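Local coordinates for protein carboxylesterase (Ferroplasma acidiphilum, PDB 3WJ2) that probably hydrolyses carboxylic ester bonds, as a carboxylesterase of the alpha/beta-hydrolase fold from an acid-loving archaeon, at residues 77-83 with 149-155. Sequence-based numbering, arbitrary orientation.
Sequences SAILYYH and RIGVAGD
Y81 OH donates a hydrogen bond to D155 OD1 (2.7 Å), with the tyrosine at chi1 t and the aspartate at chi1 p; D155 OD2 is held by Y95. Strands 78-82 and 150-155 run parallel, their axes 4.4 Å apart at closest and 27° from aligned, with A78 level with I150 and Y82 with G154. Backbone hydrogen bonds run from A78 N to R149 O (3.0 Å), G151 N to A78 O (2.9 Å), L80 N to G151 O (2.9 Å), A153 N to L80 O (2.8 Å) and Y82 N to A153 O (2.9 Å). Before them, R149 N donates a hydrogen bond to S77 OG (2.9 Å). Beyond Y82 the strands splay: Y82 O lies 3.6 Å from D155 N. On one face, I79 CG2 meets A153 CB at 3.5 Å, and G154 CA makes a CH-pi contact with the Y81 ring, 4.0 Å from its centroid. G151 leaves room for I79 CD1, which a beta carbon would strike. On the other face, L80 CG packs on I150 CG2 (3.7 Å), and helix 125-139 covers L80, Y82 and V152. These are central strands of the alpha/beta-hydrolase sheet, with G154 and D155, at the end of the second strand, forming the first two positions of a probable nucleophile elbow (GxSxG).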
ATOM      1  N   SER B  77     -34.527  -9.313  19.887  1.00 21.43           N
ATOM      2  CA  SER B  77     -33.748  -9.822  18.673  1.00 19.26           C
ATOM      3  C   SER B  77     -32.405 -10.429  19.139  1.00 16.29           C
ATOM      4  O   SER B  77     -32.010 -10.290  20.328  1.00 14.05           O
ATOM      5  CB  SER B  77     -33.440  -8.692  17.666  1.00 20.65           C
ATOM      6  OG  SER B  77     -34.659  -8.220  17.093  1.00 20.45           O
ATOM      7  N   ALA B  78     -31.754 -11.157  18.178  1.00 15.23           N
ATOM      8  CA  ALA B  78     -30.574 -11.916  18.531  1.00 14.26           C
ATOM      9  C   ALA B  78     -29.538 -11.894  17.448  1.00 14.08           C
ATOM     10  O   ALA B  78     -29.892 -11.846  16.252  1.00 13.92           O
ATOM     11  CB  ALA B  78     -30.899 -13.398  18.803  1.00 15.90           C
ATOM     12  N   ILE B  79     -28.290 -12.071  17.891  1.00 13.83           N
ATOM     13  CA  ILE B  79     -27.172 -12.416  16.953  1.00 11.15           C
ATOM     14  C   ILE B  79     -26.675 -13.811  17.322  1.00 12.52           C
ATOM     15  O   ILE B  79     -26.374 -14.060  18.481  1.00 12.20           O
ATOM     16  CB  ILE B  79     -26.081 -11.384  17.151  1.00 11.82           C
ATOM     17  CG1 ILE B  79     -26.434 -10.015  16.656  1.00 13.95           C
ATOM     18  CG2 ILE B  79     -24.737 -11.880  16.558  1.00 12.48           C
ATOM     19  CD1 ILE B  79     -26.764  -9.886  15.139  1.00 12.97           C
ATOM     20  N   LEU B  80     -26.579 -14.710  16.334  1.00 11.26           N
ATOM     21  CA  LEU B  80     -25.910 -15.998  16.553  1.00 10.17           C
ATOM     22  C   LEU B  80     -24.422 -15.722  16.333  1.00 11.64           C
ATOM     23  O   LEU B  80     -24.061 -15.208  15.258  1.00 11.85           O
ATOM     24  CB  LEU B  80     -26.430 -17.063  15.614  1.00 11.41           C
ATOM     25  CG  LEU B  80     -27.963 -17.070  15.527  1.00 13.74           C
ATOM     26  CD1 LEU B  80     -28.310 -18.284  14.609  1.00 14.64           C
ATOM     27  CD2 LEU B  80     -28.618 -17.126  16.861  1.00 16.63           C
ATOM     28  N   TYR B  81     -23.594 -16.078  17.308  1.00  9.68           N
ATOM     29  CA  TYR B  81     -22.147 -15.747  17.270  1.00 11.32           C
ATOM     30  C   TYR B  81     -21.385 -17.018  17.114  1.00 10.49           C
ATOM     31  O   TYR B  81     -21.526 -17.988  17.906  1.00 11.61           O
ATOM     32  CB  TYR B  81     -21.713 -15.015  18.578  1.00 10.35           C
ATOM     33  CG  TYR B  81     -20.365 -14.379  18.310  1.00 10.43           C
ATOM     34  CD1 TYR B  81     -20.348 -13.085  17.736  1.00  8.64           C
ATOM     35  CD2 TYR B  81     -19.196 -15.096  18.557  1.00 10.22           C
ATOM     36  CE1 TYR B  81     -19.111 -12.481  17.426  1.00  9.63           C
ATOM     37  CE2 TYR B  81     -17.926 -14.494  18.172  1.00 11.72           C
ATOM     38  CZ  TYR B  81     -17.952 -13.226  17.587  1.00  8.71           C
ATOM     39  OH  TYR B  81     -16.753 -12.662  17.197  1.00 11.39           O
ATOM     40  N   TYR B  82     -20.489 -17.070  16.129  1.00  8.47           N
ATOM     41  CA  TYR B  82     -19.632 -18.220  15.926  1.00 10.09           C
ATOM     42  C   TYR B  82     -18.184 -17.839  16.178  1.00 10.71           C
ATOM     43  O   TYR B  82     -17.555 -16.998  15.529  1.00  9.65           O
ATOM     44  CB  TYR B  82     -19.741 -18.805  14.440  1.00 10.20           C
ATOM     45  CG  TYR B  82     -21.209 -19.119  14.107  1.00 10.25           C
ATOM     46  CD1 TYR B  82     -21.735 -20.322  14.425  1.00 11.06           C
ATOM     47  CD2 TYR B  82     -22.057 -18.098  13.520  1.00 11.62           C
ATOM     48  CE1 TYR B  82     -23.104 -20.582  14.249  1.00  9.33           C
ATOM     49  CE2 TYR B  82     -23.405 -18.378  13.312  1.00 12.39           C
ATOM     50  CZ  TYR B  82     -23.878 -19.640  13.630  1.00 11.51           C
ATOM     51  OH  TYR B  82     -25.219 -19.952  13.500  1.00 12.81           O
ATOM     52  N   HIS B  83     -17.611 -18.450  17.234  1.00 10.40           N
ATOM     53  CA  HIS B  83     -16.282 -17.973  17.695  1.00 10.96           C
ATOM     54  C   HIS B  83     -15.183 -18.311  16.693  1.00  9.46           C
ATOM     55  O   HIS B  83     -15.335 -19.168  15.767  1.00 10.30           O
ATOM     56  CB  HIS B  83     -15.929 -18.779  19.028  1.00 11.03           C
ATOM     57  CG  HIS B  83     -15.717 -20.264  18.847  1.00  9.36           C
ATOM     58  ND1 HIS B  83     -14.513 -20.830  18.474  1.00 11.59           N
ATOM     59  CD2 HIS B  83     -16.564 -21.293  19.042  1.00 10.74           C
ATOM     60  CE1 HIS B  83     -14.668 -22.134  18.401  1.00 11.39           C
ATOM     61  NE2 HIS B  83     -15.909 -22.429  18.733  1.00 11.54           N
ATOM     62  N   ARG B 149     -35.723 -10.100  15.145  1.00 17.95           N
ATOM     63  CA  ARG B 149     -34.901 -10.584  14.000  1.00 17.64           C
ATOM     64  C   ARG B 149     -33.666 -11.269  14.485  1.00 15.93           C
ATOM     65  O   ARG B 149     -33.342 -11.199  15.677  1.00 18.57           O
ATOM     66  CB  ARG B 149     -34.475  -9.438  13.066  1.00 17.01           C
ATOM     67  CG  ARG B 149     -35.677  -8.685  12.402  1.00 18.53           C
ATOM     68  CD  ARG B 149     -35.312  -7.648  11.276  1.00 22.95           C
ATOM     69  NE  ARG B 149     -36.496  -7.120  10.564  1.00 30.66           N
ATOM     70  CZ  ARG B 149     -37.116  -5.967  10.852  1.00 33.04           C
ATOM     71  NH1 ARG B 149     -36.702  -5.213  11.865  1.00 30.92           N
ATOM     72  NH2 ARG B 149     -38.184  -5.548  10.137  1.00 33.32           N
ATOM     73  N   ILE B 150     -33.064 -12.085  13.608  1.00 16.18           N
ATOM     74  CA  ILE B 150     -31.818 -12.844  13.911  1.00 13.49           C
ATOM     75  C   ILE B 150     -30.779 -12.537  12.891  1.00 13.52           C
ATOM     76  O   ILE B 150     -31.046 -12.719  11.675  1.00 14.02           O
ATOM     77  CB  ILE B 150     -32.155 -14.328  13.918  1.00 14.75           C
ATOM     78  CG1 ILE B 150     -33.264 -14.607  14.987  1.00 16.63           C
ATOM     79  CG2 ILE B 150     -30.893 -15.161  14.258  1.00 15.96           C
ATOM     80  CD1 ILE B 150     -33.725 -16.059  14.937  1.00 20.23           C
ATOM     81  N   GLY B 151     -29.602 -12.096  13.385  1.00 12.99           N
ATOM     82  CA  GLY B 151     -28.386 -11.920  12.490  1.00 12.55           C
ATOM     83  C   GLY B 151     -27.345 -12.945  12.902  1.00 11.75           C
ATOM     84  O   GLY B 151     -27.550 -13.758  13.786  1.00 11.75           O
ATOM     85  N   VAL B 152     -26.268 -12.908  12.138  1.00 10.44           N
ATOM     86  CA  VAL B 152     -25.151 -13.830  12.408  1.00 10.05           C
ATOM     87  C   VAL B 152     -23.874 -13.054  12.468  1.00 10.44           C
ATOM     88  O   VAL B 152     -23.757 -11.986  11.881  1.00 10.95           O
ATOM     89  CB  VAL B 152     -25.026 -14.968  11.387  1.00  9.22           C
ATOM     90  CG1 VAL B 152     -26.283 -15.887  11.464  1.00 11.40           C
ATOM     91  CG2 VAL B 152     -24.855 -14.442   9.914  1.00 10.14           C
ATOM     92  N   ALA B 153     -22.904 -13.607  13.222  1.00  9.49           N
ATOM     93  CA  ALA B 153     -21.655 -12.852  13.427  1.00  9.10           C
ATOM     94  C   ALA B 153     -20.551 -13.809  13.775  1.00  7.06           C
ATOM     95  O   ALA B 153     -20.839 -14.941  14.208  1.00  9.75           O
ATOM     96  CB  ALA B 153     -21.885 -11.878  14.566  1.00 11.37           C
ATOM     97  N   GLY B 154     -19.329 -13.363  13.628  1.00  7.62           N
ATOM     98  CA  GLY B 154     -18.186 -14.227  14.140  1.00  7.19           C
ATOM     99  C   GLY B 154     -16.865 -13.466  13.978  1.00  6.91           C
ATOM    100  O   GLY B 154     -16.882 -12.333  13.533  1.00  9.01           O
ATOM    101  N   ASP B 155     -15.822 -14.083  14.476  1.00  8.11           N
ATOM    102  CA  ASP B 155     -14.463 -13.578  14.236  1.00  8.73           C
ATOM    103  C   ASP B 155     -13.617 -14.638  13.681  1.00  9.16           C
ATOM    104  O   ASP B 155     -13.727 -15.797  13.966  1.00 10.11           O
ATOM    105  CB  ASP B 155     -13.876 -13.047  15.565  1.00  9.08           C
ATOM    106  CG  ASP B 155     -13.755 -14.098  16.644  1.00 11.38           C
ATOM    107  OD1 ASP B 155     -14.800 -14.571  17.160  1.00 12.10           O
ATOM    108  OD2 ASP B 155     -12.631 -14.578  16.964  1.00 12.72           O
TER